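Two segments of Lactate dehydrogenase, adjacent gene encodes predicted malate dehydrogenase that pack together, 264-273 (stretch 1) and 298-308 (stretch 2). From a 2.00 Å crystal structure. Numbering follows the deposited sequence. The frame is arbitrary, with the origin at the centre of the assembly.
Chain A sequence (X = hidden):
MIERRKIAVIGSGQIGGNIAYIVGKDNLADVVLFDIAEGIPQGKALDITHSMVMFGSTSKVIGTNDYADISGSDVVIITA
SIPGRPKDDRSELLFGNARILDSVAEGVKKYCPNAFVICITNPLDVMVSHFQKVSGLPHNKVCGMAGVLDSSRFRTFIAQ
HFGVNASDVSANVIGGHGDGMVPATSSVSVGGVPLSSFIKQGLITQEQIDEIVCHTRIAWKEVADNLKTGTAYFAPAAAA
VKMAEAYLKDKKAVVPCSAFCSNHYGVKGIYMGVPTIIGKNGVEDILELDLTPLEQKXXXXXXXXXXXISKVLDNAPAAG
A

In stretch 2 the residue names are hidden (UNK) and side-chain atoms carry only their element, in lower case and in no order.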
ATOM      1  N   HIS A 264      22.593  25.916  14.824  1.00 34.39           N
ATOM      2  CA  HIS A 264      21.413  26.480  14.175  1.00 33.53           C
ATOM      3  C   HIS A 264      20.502  27.125  15.213  1.00 32.53           C
ATOM      4  O   HIS A 264      20.577  26.798  16.397  1.00 32.45           O
ATOM      5  CB  HIS A 264      20.633  25.394  13.421  1.00 33.60           C
ATOM      6  CG  HIS A 264      21.497  24.442  12.652  1.00 33.66           C
ATOM      7  ND1 HIS A 264      21.873  24.665  11.345  1.00 33.88           N
ATOM      8  CD2 HIS A 264      22.052  23.258  13.005  1.00 33.61           C
ATOM      9  CE1 HIS A 264      22.623  23.661  10.926  1.00 33.76           C
ATOM     10  NE2 HIS A 264      22.747  22.795  11.915  1.00 33.86           N
ATOM     11  N   TYR A 265      19.655  28.046  14.757  1.00 31.58           N
ATOM     12  CA  TYR A 265      18.650  28.709  15.600  1.00 31.30           C
ATOM     13  C   TYR A 265      19.217  29.399  16.849  1.00 31.92           C
ATOM     14  O   TYR A 265      18.517  29.550  17.851  1.00 32.37           O
ATOM     15  CB  TYR A 265      17.544  27.716  15.991  1.00 30.55           C
ATOM     16  CG  TYR A 265      16.828  27.116  14.801  1.00 29.61           C
ATOM     17  CD1 TYR A 265      17.151  25.847  14.334  1.00 29.18           C
ATOM     18  CD2 TYR A 265      15.836  27.829  14.133  1.00 29.39           C
ATOM     19  CE1 TYR A 265      16.500  25.299  13.239  1.00 28.80           C
ATOM     20  CE2 TYR A 265      15.181  27.292  13.038  1.00 29.03           C
ATOM     21  CZ  TYR A 265      15.515  26.026  12.595  1.00 28.62           C
ATOM     22  OH  TYR A 265      14.866  25.494  11.508  1.00 27.84           O
ATOM     23  N   GLY A 266      20.479  29.820  16.780  1.00 33.14           N
ATOM     24  CA  GLY A 266      21.123  30.544  17.875  1.00 33.66           C
ATOM     25  C   GLY A 266      21.366  29.758  19.155  1.00 34.37           C
ATOM     26  O   GLY A 266      21.527  30.357  20.220  1.00 34.92           O
ATOM     27  N   VAL A 267      21.399  28.427  19.065  1.00 34.58           N
ATOM     28  CA  VAL A 267      21.660  27.573  20.231  1.00 35.01           C
ATOM     29  C   VAL A 267      22.936  26.762  20.027  1.00 35.54           C
ATOM     30  O   VAL A 267      23.316  26.475  18.893  1.00 35.67           O
ATOM     31  CB  VAL A 267      20.477  26.626  20.539  1.00 34.89           C
ATOM     32  CG1 VAL A 267      19.236  27.431  20.888  1.00 35.16           C
ATOM     33  CG2 VAL A 267      20.187  25.687  19.374  1.00 34.95           C
ATOM     34  N   LYS A 268      23.585  26.387  21.127  1.00 36.59           N
ATOM     35  CA  LYS A 268      24.888  25.722  21.068  1.00 37.39           C
ATOM     36  C   LYS A 268      24.898  24.362  21.766  1.00 36.78           C
ATOM     37  O   LYS A 268      25.839  24.036  22.492  1.00 38.46           O
ATOM     38  CB  LYS A 268      25.967  26.635  21.660  1.00 38.95           C
ATOM     39  CG  LYS A 268      26.132  27.950  20.912  1.00 40.57           C
ATOM     40  CD  LYS A 268      27.343  28.724  21.408  1.00 41.90           C
ATOM     41  CE  LYS A 268      27.519  30.029  20.647  1.00 42.74           C
ATOM     42  NZ  LYS A 268      28.689  30.805  21.143  1.00 43.41           N
ATOM     43  N   GLY A 269      23.858  23.565  21.530  1.00 35.14           N
ATOM     44  CA  GLY A 269      23.784  22.202  22.061  1.00 33.51           C
ATOM     45  C   GLY A 269      22.593  22.003  22.975  1.00 32.10           C
ATOM     46  O   GLY A 269      22.738  21.969  24.197  1.00 32.29           O
ATOM     47  N   ILE A 270      21.414  21.874  22.375  1.00 30.37           N
ATOM     48  CA  ILE A 270      20.180  21.632  23.119  1.00 28.97           C
ATOM     49  C   ILE A 270      19.231  20.756  22.299  1.00 27.64           C
ATOM     50  O   ILE A 270      19.140  20.901  21.078  1.00 26.78           O
ATOM     51  CB  ILE A 270      19.478  22.958  23.498  1.00 29.21           C
ATOM     52  CG1 ILE A 270      18.290  22.695  24.432  1.00 29.37           C
ATOM     53  CG2 ILE A 270      19.025  23.720  22.257  1.00 29.24           C
ATOM     54  CD1 ILE A 270      17.599  23.953  24.913  1.00 29.45           C
ATOM     55  N   TYR A 271      18.537  19.843  22.977  1.00 26.06           N
ATOM     56  CA  TYR A 271      17.480  19.056  22.345  1.00 25.27           C
ATOM     57  C   TYR A 271      16.197  19.879  22.263  1.00 24.98           C
ATOM     58  O   TYR A 271      15.627  20.250  23.289  1.00 25.16           O
ATOM     59  CB  TYR A 271      17.218  17.754  23.114  1.00 24.86           C
ATOM     60  CG  TYR A 271      18.058  16.591  22.647  1.00 24.48           C
ATOM     61  CD1 TYR A 271      19.154  16.153  23.385  1.00 24.23           C
ATOM     62  CD2 TYR A 271      17.757  15.928  21.461  1.00 24.18           C
ATOM     63  CE1 TYR A 271      19.925  15.084  22.956  1.00 24.19           C
ATOM     64  CE2 TYR A 271      18.521  14.863  21.021  1.00 23.99           C
ATOM     65  CZ  TYR A 271      19.602  14.440  21.772  1.00 24.06           C
ATOM     66  OH  TYR A 271      20.364  13.382  21.339  1.00 23.99           O
ATOM     67  N   MET A 272      15.757  20.171  21.042  1.00 24.60           N
ATOM     68  CA  MET A 272      14.486  20.858  20.821  1.00 24.25           C
ATOM     69  C   MET A 272      13.926  20.544  19.435  1.00 23.19           C
ATOM     70  O   MET A 272      14.633  20.024  18.572  1.00 22.65           O
ATOM     71  CB  MET A 272      14.653  22.371  20.988  1.00 25.14           C
ATOM     72  CG  MET A 272      15.481  23.045  19.904  1.00 25.71           C
ATOM     73  SD  MET A 272      15.497  24.839  20.075  1.00 27.16           S
ATOM     74  CE  MET A 272      16.392  25.306  18.598  1.00 26.83           C
ATOM     75  N   GLY A 273      12.655  20.875  19.231  1.00 22.58           N
ATOM     76  CA  GLY A 273      11.991  20.645  17.955  1.00 22.34           C
ATOM     77  C   GLY A 273      12.584  21.468  16.824  1.00 22.17           C
ATOM     78  O   GLY A 273      12.566  22.698  16.871  1.00 21.72           O
ATOM     79  N   UNK A 298       9.693  34.163  19.957  1.00 26.35           N
ATOM     80  CA  UNK A 298       8.874  33.066  20.469  1.00 26.19           C
ATOM     81  C   UNK A 298       9.697  31.786  20.636  1.00 25.99           C
ATOM     82  O   UNK A 298       9.520  31.062  21.614  1.00 25.89           O
ATOM     83  c   UNK A 298       5.872  34.044  20.854  1.00 26.20           C
ATOM     84  c   UNK A 298       6.628  33.947  19.538  1.00 26.09           C
ATOM     85  c   UNK A 298       7.665  32.820  19.563  1.00 26.08           C
ATOM     86  c   UNK A 298       5.662  33.755  18.383  1.00 26.16           C
ATOM     87  N   UNK A 299      10.604  31.520  19.697  1.00 26.04           N
ATOM     88  CA  UNK A 299      11.509  30.371  19.806  1.00 25.98           C
ATOM     89  C   UNK A 299      12.452  30.525  21.002  1.00 26.18           C
ATOM     90  O   UNK A 299      12.762  29.544  21.682  1.00 25.43           O
ATOM     91  c   UNK A 299      12.317  30.179  18.517  1.00 26.04           C
ATOM     92  c   UNK A 299      13.985  28.920  17.123  1.00 26.07           C
ATOM     93  c   UNK A 299      13.288  28.990  18.474  1.00 26.06           C
ATOM     94  c   UNK A 299      12.574  27.679  18.776  1.00 26.16           C
ATOM     95  N   UNK A 300      12.908  31.754  21.245  1.00 26.01           N
ATOM     96  CA  UNK A 300      13.713  32.063  22.425  1.00 26.37           C
ATOM     97  C   UNK A 300      12.985  31.744  23.720  1.00 26.71           C
ATOM     98  O   UNK A 300      13.568  31.176  24.643  1.00 26.71           O
ATOM     99  N   UNK A 301      11.706  32.102  23.780  1.00 27.54           N
ATOM    100  CA  UNK A 301      10.871  31.812  24.946  1.00 28.46           C
ATOM    101  C   UNK A 301      10.644  30.307  25.129  1.00 28.51           C
ATOM    102  O   UNK A 301      10.571  29.822  26.259  1.00 28.31           O
ATOM    103  c   UNK A 301       9.687  34.066  25.013  1.00 30.73           C
ATOM    104  o   UNK A 301       8.492  36.102  24.732  1.00 33.91           O
ATOM    105  o   UNK A 301       7.387  34.246  24.364  1.00 33.20           O
ATOM    106  c   UNK A 301       8.431  34.854  24.679  1.00 32.02           C
ATOM    107  c   UNK A 301       9.536  32.558  24.847  1.00 29.55           C
ATOM    108  N   UNK A 302      10.544  29.575  24.021  1.00 28.27           N
ATOM    109  CA  UNK A 302      10.421  28.116  24.063  1.00 28.40           C
ATOM    110  C   UNK A 302      11.686  27.485  24.635  1.00 28.46           C
ATOM    111  O   UNK A 302      11.612  26.587  25.475  1.00 28.36           O
ATOM    112  c   UNK A 302      10.157  27.555  22.663  1.00 28.46           C
ATOM    113  o   UNK A 302       9.907  26.160  22.711  1.00 28.00           O
ATOM    114  N   UNK A 303      12.840  27.964  24.178  1.00 28.90           N
ATOM    115  CA  UNK A 303      14.136  27.497  24.674  1.00 29.67           C
ATOM    116  C   UNK A 303      14.252  27.708  26.190  1.00 30.32           C
ATOM    117  O   UNK A 303      14.722  26.819  26.901  1.00 30.38           O
ATOM    118  c   UNK A 303      16.083  28.662  21.545  1.00 29.90           C
ATOM    119  c   UNK A 303      15.304  28.194  23.933  1.00 29.72           C
ATOM    120  c   UNK A 303      16.637  27.939  24.630  1.00 29.56           C
ATOM    121  c   UNK A 303      15.374  27.705  22.481  1.00 29.75           C
ATOM    122  N   UNK A 304      13.823  28.873  26.673  1.00 31.12           N
ATOM    123  CA  UNK A 304      13.806  29.161  28.114  1.00 31.87           C
ATOM    124  C   UNK A 304      12.937  28.159  28.871  1.00 32.09           C
ATOM    125  O   UNK A 304      13.308  27.694  29.949  1.00 31.81           O
ATOM    126  c   UNK A 304      14.172  31.671  27.848  1.00 32.89           C
ATOM    127  n   UNK A 304      13.607  32.864  27.690  1.00 33.57           N
ATOM    128  o   UNK A 304      15.355  31.458  27.581  1.00 33.31           O
ATOM    129  c   UNK A 304      13.273  30.574  28.394  1.00 32.31           C
ATOM    130  N   UNK A 305      11.781  27.843  28.293  1.00 32.75           N
ATOM    131  CA  UNK A 305      10.852  26.860  28.852  1.00 33.62           C
ATOM    132  C   UNK A 305      11.517  25.484  28.989  1.00 33.68           C
ATOM    133  O   UNK A 305      11.367  24.812  30.012  1.00 33.74           O
ATOM    134  o   UNK A 305       6.878  25.443  26.983  1.00 36.72           O
ATOM    135  o   UNK A 305       6.425  27.425  27.806  1.00 38.14           O
ATOM    136  c   UNK A 305       7.129  26.394  27.753  1.00 36.62           C
ATOM    137  c   UNK A 305       9.610  26.757  27.960  1.00 34.66           C
ATOM    138  c   UNK A 305       8.344  26.300  28.660  1.00 35.89           C
ATOM    139  N   UNK A 306      12.256  25.084  27.956  1.00 33.15           N
ATOM    140  CA  UNK A 306      12.972  23.803  27.945  1.00 33.14           C
ATOM    141  C   UNK A 306      14.081  23.778  29.000  1.00 33.51           C
ATOM    142  O   UNK A 306      14.210  22.804  29.746  1.00 33.04           O
ATOM    143  c   UNK A 306      13.570  23.504  26.548  1.00 32.66           C
ATOM    144  c   UNK A 306      12.460  23.272  25.533  1.00 32.73           C
ATOM    145  c   UNK A 306      14.504  22.300  26.592  1.00 32.54           C
ATOM    146  N   UNK A 307      14.877  24.843  29.054  1.00 33.72           N
ATOM    147  CA  UNK A 307      15.941  24.966  30.055  1.00 34.16           C
ATOM    148  C   UNK A 307      15.410  24.986  31.488  1.00 34.03           C
ATOM    149  O   UNK A 307      16.038  24.432  32.389  1.00 34.15           O
ATOM    150  n   UNK A 307      17.936  27.212  27.916  1.00 35.35           N
ATOM    151  o   UNK A 307      18.149  25.005  28.254  1.00 35.66           O
ATOM    152  c   UNK A 307      17.679  26.094  28.583  1.00 34.92           C
ATOM    153  c   UNK A 307      16.782  26.223  29.801  1.00 34.56           C
ATOM    154  N   UNK A 308      14.259  25.620  31.694  1.00 34.55           N
ATOM    155  CA  UNK A 308      13.651  25.702  33.022  1.00 35.15           C
ATOM    156  C   UNK A 308      13.285  24.313  33.559  1.00 35.51           C
ATOM    157  O   UNK A 308      13.635  23.969  34.688  1.00 34.98           O
ATOM    158  o   UNK A 308      12.767  27.924  32.601  1.00 35.53           O
ATOM    159  c   UNK A 308      11.753  26.667  34.390  1.00 35.71           C
ATOM    160  c   UNK A 308      12.399  26.601  33.010  1.00 35.33           C
TER

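Position 298 carries four carbons, forked at the second, and none comes within reach of stretch 1. That skeleton is leucine, Leu298.

Position 299 has the same four carbons and the same fork, but its CA-to-CB bond points toward stretch 1. One branch tip lies 3.7 Å from Tyr265 CD2 and the other 4.3 Å from Met272 SD. This is Leu299, and its fork reaches two partners that lie well apart in the sequence of stretch 1.

Position 300 has no side-chain atoms at all, so it is Gly300; it touches nothing of stretch 1.

At position 301 three carbons run in a line and the third bears two oxygens. A carboxylate at that distance from the backbone makes Glu301, exposed and far from the contact.

Position 302 shows one carbon and then one oxygen, the pattern of Ser302. Its CA-to-CB bond points toward stretch 1, yet so short a side chain stops well clear of it, and its hydroxyl is hydrogen-bonded elsewhere in the structure.

Position 303 has four carbons forked at the first, with one arm two carbons long. The tip of the long arm lies 3.4 Å from Val267 CG1, the inner carbon of that arm 3.7 Å from Met272 SD, and the short arm 4.1 Å from Ile270 CD1. It is Ile303. Its CA-to-CB bond points sideways, but the end of the side chain comes nearer, so the branches meet three residues.

Position 304 has two carbons, the second bearing one oxygen and one nitrogen: an amide, Asn304, without contact here.

Position 305 repeats the pattern of three carbons with two terminal oxygens. It is Glu305, out of reach of stretch 1.

Position 306 bears a carbon carrying two others, with nothing beyond. One of the two methyls lies 3.9 Å from Ile270 CD1 and 4.0 Å from the backbone Tyr271 O. This is Val306, compact and pointed toward the strand.

Position 307 has two carbons, the second bearing one oxygen and one nitrogen, and the oxygen lies 3.5 Å from Ile270 CD1. This amide is Asn307; the methyl it meets offers it no hydrogen bond.

Position 308 has one carbon bearing an oxygen and a carbon, so it is Thr308. Its OG1 donates to Asn304 O at 2.7 Å, one turn back in the helix, and it leaves stretch 1 untouched.

The contact works by shape and apolar packing, with no hydrogen bond between the stretches. Positions 299, 303, 306 and 307, spaced as helix turns bring them round, supply the touching side chains. Ile270 and Met272, alternate residues of the strand, both point toward the helix, while Tyr271 between them points sideways and its end leads away. Tyr265 and Val267 extend the surface from the turn, where Val267 N bonds to His264 O at 3.2 Å. Ile303, meeting Val267, Ile270 and Met272, ties turn and strand to one helical side chain.

Stretch 2 298-308: LLGESINEVNT
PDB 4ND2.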